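Local atomic coordinates of lectin 2 (Agrocybe aegerita, PDB entry 4TQM), a protein that binds carbohydrate, with N-acetylglucosamine seen bound at several sites around its beta-propeller, in keeping with its being a lectin. Residues 269-274 with 318-323; 80-85 with 99-104. The protein carries 1 engineered substitution. One frame throughout, in Å; residues are numbered along the deposited sequence.

Interaction 1: residues 269-274 with 318-323; sequences INDFGT and QSAKLV. With NAG (2-acetamido-2-deoxy-beta-D-glucopyranose), chain F.
The ring of Phe272 and the methyl of Ala320 make the closest contact here: CB of Ala320 comes in obliquely, 3.5 Å from CE2 of Phe272, with CZ next nearest. The Phe272 ring also meets that of Trp278, the two planes at about 55°. The second flat group is the carboxylate of Asp271. Its OD1 is met on the anti side by the backbone N of Phe272 (2.7 Å), slightly out of the carboxylate plane, and by a weak bond from Trp278 NE1. CB of Asp271 rests 4.0 Å from CB of Ala320, and Ile269 CG2 reaches the same methyl more distantly. Phe272 CG lies beside its own backbone N and anti to the carbonyl carbon (chi1 -64°), which carries the ring to Ala320.

The other work of the carboxylate is sugar binding. O3 of the N-acetylglucosamine donates to Asp271 OD1 at 2.6 Å and O4 to Asp271 OD2 at 2.8 Å, while Trp278 NE1, Asn303 N and Lys276 O also bond the sugar. Two adjacent hydroxyls thus grip one carboxylate, an arrangement consistent with recognition of a terminal sugar whose O4 carries no further residue. The bond from Phe272 N should hold the carboxylate in orientation for that pair.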
loop_
_atom_site.group_PDB
_atom_site.type_symbol
_atom_site.label_atom_id
_atom_site.label_comp_id
_atom_site.label_asym_id
_atom_site.label_seq_id
_atom_site.Cartn_x
_atom_site.Cartn_y
_atom_site.Cartn_z
ATOM N N ILE A 269 18.155 -2.093 -13.410
ATOM C CA ILE A 269 17.308 -1.960 -14.591
ATOM C C ILE A 269 17.520 -0.591 -15.211
ATOM O O ILE A 269 17.385 0.427 -14.529
ATOM C CB ILE A 269 15.817 -2.089 -14.235
ATOM C CG1 ILE A 269 15.536 -3.446 -13.591
ATOM C CG2 ILE A 269 14.952 -1.892 -15.473
ATOM C CD1 ILE A 269 14.228 -3.507 -12.846
ATOM N N ASN A 270 17.849 -0.560 -16.499
ATOM C CA ASN A 270 18.062 0.709 -17.187
ATOM C C ASN A 270 16.767 1.263 -17.768
ATOM O O ASN A 270 16.705 1.620 -18.944
ATOM C CB ASN A 270 19.123 0.559 -18.277
ATOM C CG ASN A 270 20.453 0.082 -17.728
ATOM O OD1 ASN A 270 21.233 0.869 -17.192
ATOM N ND2 ASN A 270 20.716 -1.214 -17.854
ATOM N N ASP A 271 15.736 1.332 -16.932
ATOM C CA ASP A 271 14.427 1.802 -17.367
ATOM C C ASP A 271 13.567 2.158 -16.157
ATOM O O ASP A 271 14.027 2.071 -15.015
ATOM C CB ASP A 271 13.735 0.728 -18.208
ATOM C CG ASP A 271 12.889 1.313 -19.325
ATOM O OD1 ASP A 271 12.278 2.383 -19.118
ATOM O OD2 ASP A 271 12.837 0.696 -20.413
ATOM N N PHE A 272 12.324 2.561 -16.428
ATOM C CA PHE A 272 11.351 2.963 -15.403
ATOM C C PHE A 272 11.694 4.275 -14.695
ATOM O O PHE A 272 11.073 4.617 -13.688
ATOM C CB PHE A 272 11.123 1.857 -14.362
ATOM C CG PHE A 272 10.518 0.603 -14.922
ATOM C CD1 PHE A 272 9.195 0.580 -15.336
ATOM C CD2 PHE A 272 11.264 -0.562 -15.010
ATOM C CE1 PHE A 272 8.630 -0.580 -15.842
ATOM C CE2 PHE A 272 10.704 -1.725 -15.510
ATOM C CZ PHE A 272 9.386 -1.733 -15.930
ATOM N N GLY A 273 12.672 5.008 -15.225
ATOM C CA GLY A 273 13.107 6.253 -14.612
ATOM C C GLY A 273 12.742 7.494 -15.408
ATOM O O GLY A 273 12.203 7.400 -16.509
ATOM N N THR A 274 13.044 8.665 -14.854
ATOM C CA THR A 274 12.690 9.926 -15.500
ATOM C C THR A 274 13.487 10.191 -16.781
ATOM O O THR A 274 13.049 10.963 -17.637
ATOM C CB THR A 274 12.816 11.124 -14.532
ATOM O OG1 THR A 274 14.146 11.184 -14.005
ATOM C CG2 THR A 274 11.829 10.982 -13.382
ATOM N N GLN A 318 16.161 -8.786 -15.401
ATOM C CA GLN A 318 16.266 -8.740 -16.851
ATOM C C GLN A 318 15.720 -7.406 -17.336
ATOM O O GLN A 318 15.048 -6.698 -16.585
ATOM C CB GLN A 318 15.526 -9.915 -17.495
ATOM C CG GLN A 318 16.340 -11.202 -17.498
ATOM C CD GLN A 318 17.725 -11.000 -18.097
ATOM O OE1 GLN A 318 18.714 -10.854 -17.374
ATOM N NE2 GLN A 318 17.797 -10.980 -19.424
ATOM N N SER A 319 16.023 -7.051 -18.581
ATOM C CA SER A 319 15.627 -5.748 -19.108
ATOM C C SER A 319 14.111 -5.629 -19.222
ATOM O O SER A 319 13.411 -6.623 -19.422
ATOM C CB SER A 319 16.288 -5.488 -20.463
ATOM O OG SER A 319 15.947 -6.495 -21.401
ATOM N N ALA A 320 13.613 -4.404 -19.084
ATOM C CA ALA A 320 12.185 -4.133 -19.166
ATOM C C ALA A 320 11.671 -4.268 -20.597
ATOM O O ALA A 320 12.364 -3.913 -21.552
ATOM C CB ALA A 320 11.887 -2.746 -18.628
ATOM N N LYS A 321 10.451 -4.777 -20.736
ATOM C CA LYS A 321 9.848 -4.975 -22.047
ATOM C C LYS A 321 8.345 -4.742 -21.978
ATOM O O LYS A 321 7.722 -4.961 -20.939
ATOM C CB LYS A 321 10.129 -6.393 -22.551
ATOM C CG LYS A 321 9.431 -7.471 -21.745
ATOM C CD LYS A 321 9.955 -8.860 -22.063
ATOM C CE LYS A 321 9.273 -9.892 -21.182
ATOM N NZ LYS A 321 9.209 -9.430 -19.765
ATOM N N LEU A 322 7.768 -4.290 -23.087
ATOM C CA LEU A 322 6.329 -4.086 -23.167
ATOM C C LEU A 322 5.627 -5.435 -23.135
ATOM O O LEU A 322 5.900 -6.300 -23.968
ATOM C CB LEU A 322 5.972 -3.333 -24.451
ATOM C CG LEU A 322 4.495 -3.070 -24.748
ATOM C CD1 LEU A 322 3.877 -2.155 -23.703
ATOM C CD2 LEU A 322 4.332 -2.476 -26.139
ATOM N N VAL A 323 4.734 -5.625 -22.167
ATOM C CA VAL A 323 4.003 -6.881 -22.067
ATOM C C VAL A 323 2.514 -6.707 -22.338
ATOM O O VAL A 323 1.820 -7.685 -22.626
ATOM C CB VAL A 323 4.189 -7.576 -20.697
ATOM C CG1 VAL A 323 5.671 -7.719 -20.367
ATOM C CG2 VAL A 323 3.453 -6.813 -19.604
HETATM C C1 NAG F . 9.081 4.666 -23.841
HETATM C C2 NAG F . 9.046 4.176 -22.396
HETATM C C3 NAG F . 10.391 3.579 -22.001
HETATM C C4 NAG F . 10.780 2.498 -23.001
HETATM C C5 NAG F . 10.705 3.023 -24.432
HETATM C C6 NAG F . 10.967 1.883 -25.410
HETATM C C7 NAG F . 7.441 5.256 -20.950
HETATM C C8 NAG F . 7.217 6.211 -19.816
HETATM N N2 NAG F . 8.658 5.242 -21.492
HETATM O O3 NAG F . 10.298 3.022 -20.708
HETATM O O4 NAG F . 12.086 2.030 -22.738
HETATM O O5 NAG F . 9.438 3.600 -24.701
HETATM O O6 NAG F . 10.954 2.371 -26.731
HETATM O O7 NAG F . 6.527 4.531 -21.345
#

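Interaction 2: residues 80-85 with 99-104; sequences AGVYVS and MVIANF. With NAG (2-acetamido-2-deoxy-beta-D-glucopyranose), chain C; NAG (2-acetamido-2-deoxy-beta-D-glucopyranose), chain B.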
loop_
_atom_site.group_PDB
_atom_site.type_symbol
_atom_site.label_atom_id
_atom_site.label_comp_id
_atom_site.label_asym_id
_atom_site.label_seq_id
_atom_site.Cartn_x
_atom_site.Cartn_y
_atom_site.Cartn_z
ATOM N N ALA A 80 -14.115 11.912 15.356
ATOM C CA ALA A 80 -14.088 11.700 16.800
ATOM C C ALA A 80 -13.264 10.480 17.210
ATOM O O ALA A 80 -13.070 10.227 18.403
ATOM C CB ALA A 80 -15.507 11.604 17.352
ATOM N N GLY A 81 -12.776 9.730 16.225
ATOM C CA GLY A 81 -11.968 8.555 16.504
ATOM C C GLY A 81 -11.955 7.550 15.369
ATOM O O GLY A 81 -12.219 7.895 14.214
ATOM N N VAL A 82 -11.644 6.300 15.695
ATOM C CA VAL A 82 -11.597 5.246 14.690
ATOM C C VAL A 82 -12.864 4.391 14.715
ATOM O O VAL A 82 -13.291 3.928 15.773
ATOM C CB VAL A 82 -10.361 4.346 14.876
ATOM C CG1 VAL A 82 -10.308 3.281 13.790
ATOM C CG2 VAL A 82 -9.088 5.188 14.865
ATOM N N TYR A 83 -13.460 4.195 13.542
ATOM C CA TYR A 83 -14.666 3.390 13.392
ATOM C C TYR A 83 -14.351 2.073 12.698
ATOM O O TYR A 83 -13.539 2.030 11.775
ATOM C CB TYR A 83 -15.710 4.150 12.579
ATOM C CG TYR A 83 -16.244 5.378 13.271
ATOM C CD1 TYR A 83 -17.466 5.348 13.932
ATOM C CD2 TYR A 83 -15.527 6.567 13.267
ATOM C CE1 TYR A 83 -17.960 6.470 14.566
ATOM C CE2 TYR A 83 -16.013 7.693 13.901
ATOM C CZ TYR A 83 -17.230 7.639 14.547
ATOM O OH TYR A 83 -17.718 8.760 15.177
ATOM N N VAL A 84 -15.000 1.001 13.141
ATOM C CA VAL A 84 -14.781 -0.317 12.562
ATOM C C VAL A 84 -16.107 -1.018 12.262
ATOM O O VAL A 84 -16.931 -1.211 13.155
ATOM C CB VAL A 84 -13.942 -1.218 13.498
ATOM C CG1 VAL A 84 -13.729 -2.590 12.866
ATOM C CG2 VAL A 84 -12.598 -0.567 13.825
ATOM N N SER A 85 -16.308 -1.375 10.995
ATOM C CA SER A 85 -17.400 -2.250 10.586
ATOM C C SER A 85 -16.841 -3.649 10.361
ATOM O O SER A 85 -16.204 -3.922 9.338
ATOM C CB SER A 85 -18.068 -1.742 9.304
ATOM O OG SER A 85 -18.991 -0.701 9.575
ATOM N N MET A 99 -17.180 2.817 17.191
ATOM C CA MET A 99 -15.964 3.580 17.448
ATOM C C MET A 99 -15.129 2.862 18.491
ATOM O O MET A 99 -15.530 2.753 19.650
ATOM C CB MET A 99 -16.249 5.000 17.927
ATOM C CG MET A 99 -14.963 5.702 18.372
ATOM S SD MET A 99 -15.200 7.339 19.059
ATOM C CE MET A 99 -15.897 8.157 17.638
ATOM N N VAL A 100 -13.961 2.386 18.079
ATOM C CA VAL A 100 -13.154 1.528 18.934
ATOM C C VAL A 100 -12.145 2.309 19.771
ATOM O O VAL A 100 -11.646 1.808 20.779
ATOM C CB VAL A 100 -12.447 0.437 18.113
ATOM C CG1 VAL A 100 -13.478 -0.475 17.470
ATOM C CG2 VAL A 100 -11.554 1.062 17.050
ATOM N N ILE A 101 -11.858 3.540 19.358
ATOM C CA ILE A 101 -10.937 4.390 20.104
ATOM C C ILE A 101 -11.125 5.864 19.754
ATOM O O ILE A 101 -11.273 6.224 18.582
ATOM C CB ILE A 101 -9.456 3.957 19.887
ATOM C CG1 ILE A 101 -8.507 4.796 20.748
ATOM C CG2 ILE A 101 -9.072 4.037 18.416
ATOM C CD1 ILE A 101 -7.048 4.436 20.562
ATOM N N ALA A 102 -11.134 6.711 20.779
ATOM C CA ALA A 102 -11.250 8.155 20.589
ATOM C C ALA A 102 -9.879 8.805 20.395
ATOM O O ALA A 102 -9.475 9.675 21.174
ATOM C CB ALA A 102 -11.975 8.786 21.765
ATOM N N ASN A 103 -9.168 8.376 19.356
ATOM C CA ASN A 103 -7.885 8.978 18.995
ATOM C C ASN A 103 -7.590 8.718 17.518
ATOM O O ASN A 103 -8.409 8.111 16.822
ATOM C CB ASN A 103 -6.761 8.439 19.888
ATOM C CG ASN A 103 -5.630 9.443 20.081
ATOM O OD1 ASN A 103 -5.219 10.124 19.143
ATOM N ND2 ASN A 103 -5.127 9.537 21.307
ATOM N N PHE A 104 -6.437 9.186 17.044
ATOM C CA PHE A 104 -6.053 9.053 15.635
ATOM C C PHE A 104 -7.071 9.689 14.686
ATOM O O PHE A 104 -7.204 9.272 13.531
ATOM C CB PHE A 104 -5.821 7.582 15.255
ATOM C CG PHE A 104 -4.744 6.906 16.058
ATOM C CD1 PHE A 104 -3.405 7.094 15.742
ATOM C CD2 PHE A 104 -5.067 6.075 17.119
ATOM C CE1 PHE A 104 -2.409 6.471 16.476
ATOM C CE2 PHE A 104 -4.075 5.448 17.858
ATOM C CZ PHE A 104 -2.744 5.649 17.535
HETATM C C1 NAG C . -1.067 14.296 20.272
HETATM C C2 NAG C . -1.364 13.117 19.353
HETATM C C3 NAG C . -2.471 12.272 19.970
HETATM C C4 NAG C . -2.054 11.842 21.372
HETATM C C5 NAG C . -1.690 13.059 22.218
HETATM C C6 NAG C . -1.161 12.615 23.580
HETATM C C7 NAG C . -0.858 13.597 17.014
HETATM C C8 NAG C . -1.396 14.046 15.687
HETATM N N2 NAG C . -1.726 13.585 18.026
HETATM O O3 NAG C . -2.734 11.137 19.175
HETATM O O4 NAG C . -3.091 11.116 21.999
HETATM O O5 NAG C . -0.714 13.854 21.570
HETATM O O6 NAG C . -0.779 13.741 24.337
HETATM O O7 NAG C . 0.327 13.275 17.124
HETATM C C1 NAG B . -19.572 11.022 12.339
HETATM C C2 NAG B . -18.825 9.966 11.528
HETATM C C3 NAG B . -19.792 8.934 10.964
HETATM C C4 NAG B . -20.661 8.377 12.085
HETATM C C5 NAG B . -21.371 9.531 12.784
HETATM C C6 NAG B . -22.263 9.040 13.917
HETATM C C7 NAG B . -16.778 10.878 10.627
HETATM C C8 NAG B . -16.054 11.477 9.455
HETATM N N2 NAG B . -18.067 10.593 10.459
HETATM O O3 NAG B . -19.069 7.895 10.349
HETATM O O4 NAG B . -21.604 7.464 11.568
HETATM O O5 NAG B . -20.410 10.422 13.311
HETATM O O6 NAG B . -21.451 8.464 14.916
HETATM O O7 NAG B . -16.192 10.676 11.689
#
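Val82 and Ile101 pack side by side, pointing the same way, CG2 of Val82 3.7 Å from CG2 of Ile101, with buried Val82 as the apolar core of the contact. Val84 meets Val100 at about a right angle, its CG2 3.8 Å from CG1 of Val100, and the backbones are pinned by hydrogen bonds from Val82 N to Ile101 O and from Val100 N to Val82 O, both 2.9 Å. Gly81 adds to the closeness: its CA approaches Ile101 O to 3.2 Å at backbone angles that suit glycine.

The tightest packing is on the other face, where Tyr83 and Met99 cross. CB of Met99 stands over one face of the Tyr83 ring, towards the rim. From there the chain runs extended until a bend at its last torsion (chi3 -62°) swings CE up to the Tyr83 hydroxyl and against Ala80 CB, tighter than an ordinary van der Waals contact at 3.5 Å. SD makes an oblique Met-aromatic contact 5.4 Å from the centroid of the Tyr83 ring. N-acetylglucosamine of chain B lies near this ring, and a galactose touches Ala80 and Tyr83. The loose side begins at Ala102, which sits in an inverse gamma turn exposed to solvent, and beyond it Asn103 serves a second pocket: OD1 accepts O3 of the chain C N-acetylglucosamine, and ND2 gives O4 a nearly straight bond of 2.7 Å.

Within the blade, Val82 leans on Val75 and Phe77 of strand 73-77. Ile101 and Phe104 reach strands 130-134 and 139-142 of the next blade, Phe104 touching Phe77 as well.

In the fold
Following the chain from the N terminus, interaction 2 comes first: it closes the short connection between strands 82-85 and 98-101, the last two strands of one four-stranded blade, and its end starts the passage to the next blade. Interaction 1 opens much later and spans 43 residues, taking in strands 285-288, 297-301 and 306-309. It joins the exit from outer strand 266-269 to the start of outer strand 321-324, so it ties two successive blades together. The two neither nest nor cross. Their centres lie about 43 Å apart on opposite sides of the propeller, yet 99-104 and 269-274 each lead from an outer strand into a sugar site.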